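Local coordinates for protein induced by osmotic stress (Scheffersomyces stipitis, PDB 5YWN) that probably reduces ketones, haloketones among them, to alcohols with NADPH as cofactor, as a member of the dihydroflavonol-4-reductase subfamily, at residues Thr118-Thr123 against Pro183-Ser188. The protein carries 1 engineered substitution. Numbering follows the deposited sequence.
Sequences TRVVYT and PNFALS. With NAP (NADP nicotinamide-adenine-dinucleotide phosphate), chain B.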
ATOM      1  N   THR A 118      -5.412 -21.038  -2.423  1.00 20.02           N
ATOM      2  CA  THR A 118      -4.302 -21.153  -3.329  1.00 21.47           C
ATOM      3  C   THR A 118      -3.191 -20.051  -3.348  1.00 22.43           C
ATOM      4  O   THR A 118      -2.089 -20.297  -3.670  1.00 18.93           O
ATOM      5  CB  THR A 118      -4.822 -21.414  -4.736  1.00 23.15           C
ATOM      6  OG1 THR A 118      -5.430 -20.241  -5.211  1.00 25.94           O
ATOM      7  CG2 THR A 118      -5.844 -22.504  -4.722  1.00 26.71           C
ATOM      8  N   ARG A 119      -3.608 -18.825  -3.146  1.00 17.78           N
ATOM      9  CA  ARG A 119      -2.723 -17.690  -3.232  1.00 24.35           C
ATOM     10  C   ARG A 119      -2.909 -16.705  -2.085  1.00 20.74           C
ATOM     11  O   ARG A 119      -3.984 -16.425  -1.706  1.00 19.54           O
ATOM     12  CB  ARG A 119      -2.805 -16.995  -4.579  1.00 21.14           C
ATOM     13  CG  ARG A 119      -2.490 -17.850  -5.767  1.00 21.00           C
ATOM     14  CD  ARG A 119      -1.015 -18.060  -5.936  1.00 19.72           C
ATOM     15  NE  ARG A 119      -0.399 -16.958  -6.592  1.00 24.63           N
ATOM     16  CZ  ARG A 119      -0.197 -16.889  -7.883  1.00 26.39           C
ATOM     17  NH1 ARG A 119      -0.519 -17.880  -8.632  1.00 25.19           N
ATOM     18  NH2 ARG A 119       0.324 -15.833  -8.401  1.00 20.48           N
ATOM     19  N   VAL A 120      -1.802 -16.243  -1.559  1.00 17.11           N
ATOM     20  CA  VAL A 120      -1.736 -15.194  -0.604  1.00 16.48           C
ATOM     21  C   VAL A 120      -0.750 -14.107  -1.068  1.00 20.92           C
ATOM     22  O   VAL A 120       0.330 -14.405  -1.524  1.00 19.26           O
ATOM     23  CB  VAL A 120      -1.346 -15.700   0.767  1.00 19.96           C
ATOM     24  CG1 VAL A 120      -1.112 -14.556   1.725  1.00 20.08           C
ATOM     25  CG2 VAL A 120      -2.308 -16.750   1.293  1.00 20.00           C
ATOM     26  N   VAL A 121      -1.178 -12.870  -0.941  1.00 16.67           N
ATOM     27  CA  VAL A 121      -0.354 -11.735  -1.247  1.00 20.34           C
ATOM     28  C   VAL A 121      -0.224 -10.885  -0.009  1.00 20.21           C
ATOM     29  O   VAL A 121      -1.190 -10.483   0.567  1.00 22.89           O
ATOM     30  CB  VAL A 121      -0.913 -10.867  -2.382  1.00 18.73           C
ATOM     31  CG1 VAL A 121       0.020  -9.760  -2.748  1.00 18.01           C
ATOM     32  CG2 VAL A 121      -1.343 -11.653  -3.552  1.00 18.49           C
ATOM     33  N   TYR A 122       0.995 -10.613   0.377  1.00 19.87           N
ATOM     34  CA  TYR A 122       1.231  -9.734   1.468  1.00 18.33           C
ATOM     35  C   TYR A 122       1.657  -8.356   0.966  1.00 19.34           C
ATOM     36  O   TYR A 122       2.537  -8.248   0.193  1.00 18.79           O
ATOM     37  CB  TYR A 122       2.277 -10.298   2.397  1.00 18.35           C
ATOM     38  CG  TYR A 122       2.646  -9.364   3.484  1.00 20.87           C
ATOM     39  CD1 TYR A 122       1.738  -9.032   4.447  1.00 20.71           C
ATOM     40  CD2 TYR A 122       3.862  -8.757   3.510  1.00 21.00           C
ATOM     41  CE1 TYR A 122       2.036  -8.172   5.436  1.00 20.59           C
ATOM     42  CE2 TYR A 122       4.179  -7.888   4.491  1.00 19.17           C
ATOM     43  CZ  TYR A 122       3.241  -7.590   5.442  1.00 21.00           C
ATOM     44  OH  TYR A 122       3.501  -6.730   6.389  1.00 29.65           O
ATOM     45  N   THR A 123       1.008  -7.324   1.451  1.00 19.47           N
ATOM     46  CA  THR A 123       1.355  -5.976   1.092  1.00 19.27           C
ATOM     47  C   THR A 123       2.523  -5.500   2.006  1.00 18.11           C
ATOM     48  O   THR A 123       2.346  -5.167   3.101  1.00 19.03           O
ATOM     49  CB  THR A 123       0.185  -4.966   1.186  1.00 19.91           C
ATOM     50  OG1 THR A 123      -0.966  -5.425   0.534  1.00 22.29           O
ATOM     51  CG2 THR A 123       0.592  -3.598   0.649  1.00 18.40           C
ATOM     52  N   PRO A 183       2.373 -24.557   3.543  1.00 27.70           N
ATOM     53  CA  PRO A 183       0.955 -24.387   3.272  1.00 25.67           C
ATOM     54  C   PRO A 183       0.539 -24.754   1.876  1.00 28.16           C
ATOM     55  O   PRO A 183       1.323 -24.896   1.028  1.00 24.93           O
ATOM     56  CB  PRO A 183       0.721 -22.917   3.489  1.00 29.28           C
ATOM     57  CG  PRO A 183       2.001 -22.296   3.332  1.00 27.47           C
ATOM     58  CD  PRO A 183       3.070 -23.288   3.536  1.00 25.36           C
ATOM     59  N   ASN A 184      -0.757 -24.880   1.701  1.00 23.81           N
ATOM     60  CA  ASN A 184      -1.366 -25.098   0.429  1.00 26.36           C
ATOM     61  C   ASN A 184      -1.170 -23.929  -0.538  1.00 28.02           C
ATOM     62  O   ASN A 184      -1.209 -24.121  -1.664  1.00 27.36           O
ATOM     63  CB  ASN A 184      -2.843 -25.436   0.551  1.00 23.84           C
ATOM     64  CG  ASN A 184      -3.092 -26.801   1.180  1.00 25.18           C
ATOM     65  OD1 ASN A 184      -2.222 -27.569   1.359  1.00 23.64           O
ATOM     66  ND2 ASN A 184      -4.288 -27.048   1.505  1.00 26.18           N
ATOM     67  N   PHE A 185      -1.031 -22.730  -0.029  1.00 23.87           N
ATOM     68  CA  PHE A 185      -0.927 -21.564  -0.864  1.00 25.37           C
ATOM     69  C   PHE A 185       0.483 -21.195  -1.251  1.00 25.77           C
ATOM     70  O   PHE A 185       1.376 -21.478  -0.564  1.00 26.97           O
ATOM     71  CB  PHE A 185      -1.601 -20.382  -0.212  1.00 22.27           C
ATOM     72  CG  PHE A 185      -1.055 -20.027   1.137  1.00 23.40           C
ATOM     73  CD1 PHE A 185       0.066 -19.268   1.274  1.00 20.89           C
ATOM     74  CD2 PHE A 185      -1.687 -20.425   2.259  1.00 20.92           C
ATOM     75  CE1 PHE A 185       0.541 -18.931   2.510  1.00 22.75           C
ATOM     76  CE2 PHE A 185      -1.226 -20.104   3.499  1.00 21.13           C
ATOM     77  CZ  PHE A 185      -0.106 -19.355   3.634  1.00 22.54           C
ATOM     78  N   ALA A 186       0.619 -20.542  -2.376  1.00 26.37           N
ATOM     79  CA  ALA A 186       1.803 -19.825  -2.745  1.00 25.42           C
ATOM     80  C   ALA A 186       1.745 -18.339  -2.304  1.00 25.03           C
ATOM     81  O   ALA A 186       0.733 -17.702  -2.358  1.00 24.64           O
ATOM     82  CB  ALA A 186       2.040 -19.929  -4.209  1.00 25.57           C
ATOM     83  N   LEU A 187       2.868 -17.824  -1.896  1.00 21.85           N
ATOM     84  CA  LEU A 187       2.938 -16.491  -1.401  1.00 22.98           C
ATOM     85  C   LEU A 187       3.649 -15.590  -2.364  1.00 21.37           C
ATOM     86  O   LEU A 187       4.568 -15.973  -3.003  1.00 20.55           O
ATOM     87  CB  LEU A 187       3.645 -16.427  -0.058  1.00 22.77           C
ATOM     88  CG  LEU A 187       3.977 -15.075   0.592  1.00 21.23           C
ATOM     89  CD1 LEU A 187       2.740 -14.293   0.922  1.00 19.94           C
ATOM     90  CD2 LEU A 187       4.848 -15.216   1.825  1.00 22.71           C
ATOM     91  N   SER A 188       3.196 -14.380  -2.408  1.00 20.14           N
ATOM     92  CA  SER A 188       3.893 -13.335  -3.089  1.00 18.42           C
ATOM     93  C   SER A 188       3.747 -12.008  -2.350  1.00 19.34           C
ATOM     94  O   SER A 188       2.855 -11.857  -1.607  1.00 18.37           O
ATOM     95  CB  SER A 188       3.439 -13.261  -4.529  1.00 23.39           C
ATOM     96  OG  SER A 188       2.124 -12.898  -4.640  1.00 25.16           O
TER
HETATM   97  PA  NAP B 401      -4.055   3.343   5.398  1.00 25.43           P
HETATM   98  O1A NAP B 401      -4.800   4.082   4.314  1.00 24.87           O
HETATM   99  O2A NAP B 401      -4.022   3.897   6.803  1.00 27.30           O
HETATM  100  O5B NAP B 401      -4.623   1.838   5.464  1.00 25.65           O
HETATM  101  C5B NAP B 401      -4.450   1.050   6.640  1.00 29.11           C
HETATM  102  C4B NAP B 401      -5.702   0.218   6.892  1.00 27.40           C
HETATM  103  O4B NAP B 401      -5.381  -0.920   7.698  1.00 28.83           O
HETATM  104  C3B NAP B 401      -6.769   1.019   7.621  1.00 29.98           C
HETATM  105  O3B NAP B 401      -7.955   1.126   6.828  1.00 31.97           O
HETATM  106  C2B NAP B 401      -7.051   0.276   8.912  1.00 27.18           C
HETATM  107  O2B NAP B 401      -8.420  -0.114   8.981  1.00 28.78           O
HETATM  108  C1B NAP B 401      -6.143  -0.945   8.908  1.00 28.47           C
HETATM  109  N9A NAP B 401      -5.236  -0.909  10.082  1.00 30.58           N
HETATM  110  C8A NAP B 401      -4.276   0.010  10.304  1.00 30.14           C
HETATM  111  N7A NAP B 401      -3.629  -0.247  11.471  1.00 29.22           N
HETATM  112  C5A NAP B 401      -4.178  -1.350  12.013  1.00 29.03           C
HETATM  113  C6A NAP B 401      -3.969  -2.161  13.234  1.00 29.78           C
HETATM  114  N6A NAP B 401      -3.013  -1.834  14.137  1.00 32.69           N
HETATM  115  N1A NAP B 401      -4.765  -3.237  13.417  1.00 30.57           N
HETATM  116  C2A NAP B 401      -5.721  -3.581  12.532  1.00 28.67           C
HETATM  117  N3A NAP B 401      -5.960  -2.885  11.406  1.00 31.59           N
HETATM  118  C4A NAP B 401      -5.239  -1.782  11.093  1.00 29.16           C
HETATM  119  O3  NAP B 401      -2.537   3.124   4.906  1.00 26.76           O
HETATM  120  PN  NAP B 401      -2.205   2.930   3.344  1.00 24.11           P
HETATM  121  O1N NAP B 401      -1.317   4.069   2.904  1.00 25.88           O
HETATM  122  O2N NAP B 401      -3.500   2.659   2.615  1.00 20.65           O
HETATM  123  O5D NAP B 401      -1.330   1.578   3.335  1.00 26.85           O
HETATM  124  C5D NAP B 401      -1.909   0.344   2.914  1.00 28.39           C
HETATM  125  C4D NAP B 401      -0.889  -0.780   3.051  1.00 20.40           C
HETATM  126  O4D NAP B 401       0.091  -0.687   2.012  1.00 23.84           O
HETATM  127  C3D NAP B 401      -0.161  -0.721   4.385  1.00 26.34           C
HETATM  128  O3D NAP B 401      -0.438  -1.887   5.166  1.00 24.14           O
HETATM  129  C2D NAP B 401       1.317  -0.632   4.059  1.00 23.48           C
HETATM  130  O2D NAP B 401       2.031  -1.727   4.641  1.00 26.51           O
HETATM  131  C1D NAP B 401       1.421  -0.665   2.542  1.00 21.38           C
HETATM  132  N1N NAP B 401       2.146   0.515   2.060  1.00 21.83           N
HETATM  133  C2N NAP B 401       1.468   1.624   1.737  1.00 25.77           C
HETATM  134  C3N NAP B 401       2.136   2.754   1.279  1.00 24.14           C
HETATM  135  C7N NAP B 401       1.370   3.992   0.918  1.00 23.03           C
HETATM  136  O7N NAP B 401       1.970   5.042   0.760  1.00 23.40           O
HETATM  137  N7N NAP B 401       0.047   3.910   0.779  1.00 27.07           N
HETATM  138  C4N NAP B 401       3.517   2.726   1.158  1.00 21.46           C
HETATM  139  C5N NAP B 401       4.196   1.566   1.500  1.00 21.80           C
HETATM  140  C6N NAP B 401       3.480   0.464   1.952  1.00 21.03           C
HETATM  141  P2B NAP B 401      -9.513   0.857   9.656  1.00 30.98           P
HETATM  142  O1X NAP B 401     -10.586  -0.087  10.145  1.00 32.07           O
HETATM  143  O2X NAP B 401      -8.750   1.557  10.754  1.00 27.07           O
HETATM  144  O3X NAP B 401      -9.945   1.760   8.525  1.00 27.27           O
HETATM  145  O   HOH W   1       0.755 -15.507  -4.578  1.00 22.36           O
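Val-120 sets its CG2 methyl over one face of the Phe-185 ring, 3.6 Å from the ring centroid and 17° off the normal. This is a CH-pi contact. The CG1 methyl of Val-120 reaches Leu-187 CD1 at 3.9 Å. The opposite face of the ring carries Pro-183 CB, offset toward the rim. With CG between its own backbone N and carbonyl carbon (chi1 58°), the Phe-185 ring starts out toward Val-120. Phe-177 of helix 159-181 and Leu-107 and Ile-110 of helix 91-113 also touch Phe-185. An alanine here would probably leave Val-120 CG2 without its aromatic face and open a gap between strand 119-123 and these two helices.

On the sheet face opposite Val-120 and Leu-187, Arg-119 CD packs on Ala-186 CB at 4.0 Å. The Arg-119 chain is bent at chi2 and chi3, and its NE donates to a water at 2.7 Å that can donate to Ala-186 O. Arg-119 NH2 is hydrogen-bonded to Lys-251 O and Ala-248 O. Val-121 CG2 lies 3.8 Å from Ser-188 OG, which is hydrogen-bonded to Ala-248 O.

The backbones join in parallel register. Val-120 N donates a hydrogen bond to Ala-186 O at 3.0 Å, nearly straight at 173°, and Ser-188 N donates one to Val-120 O. Strand 119-123 ends at Thr-123, whose CG2 is 3.3 Å from O4D of NADP. Neighbouring parallel strands with helix 159-181 in the connection between them, and cofactor at the C-terminal strand end, are characteristic of the Rossmann fold.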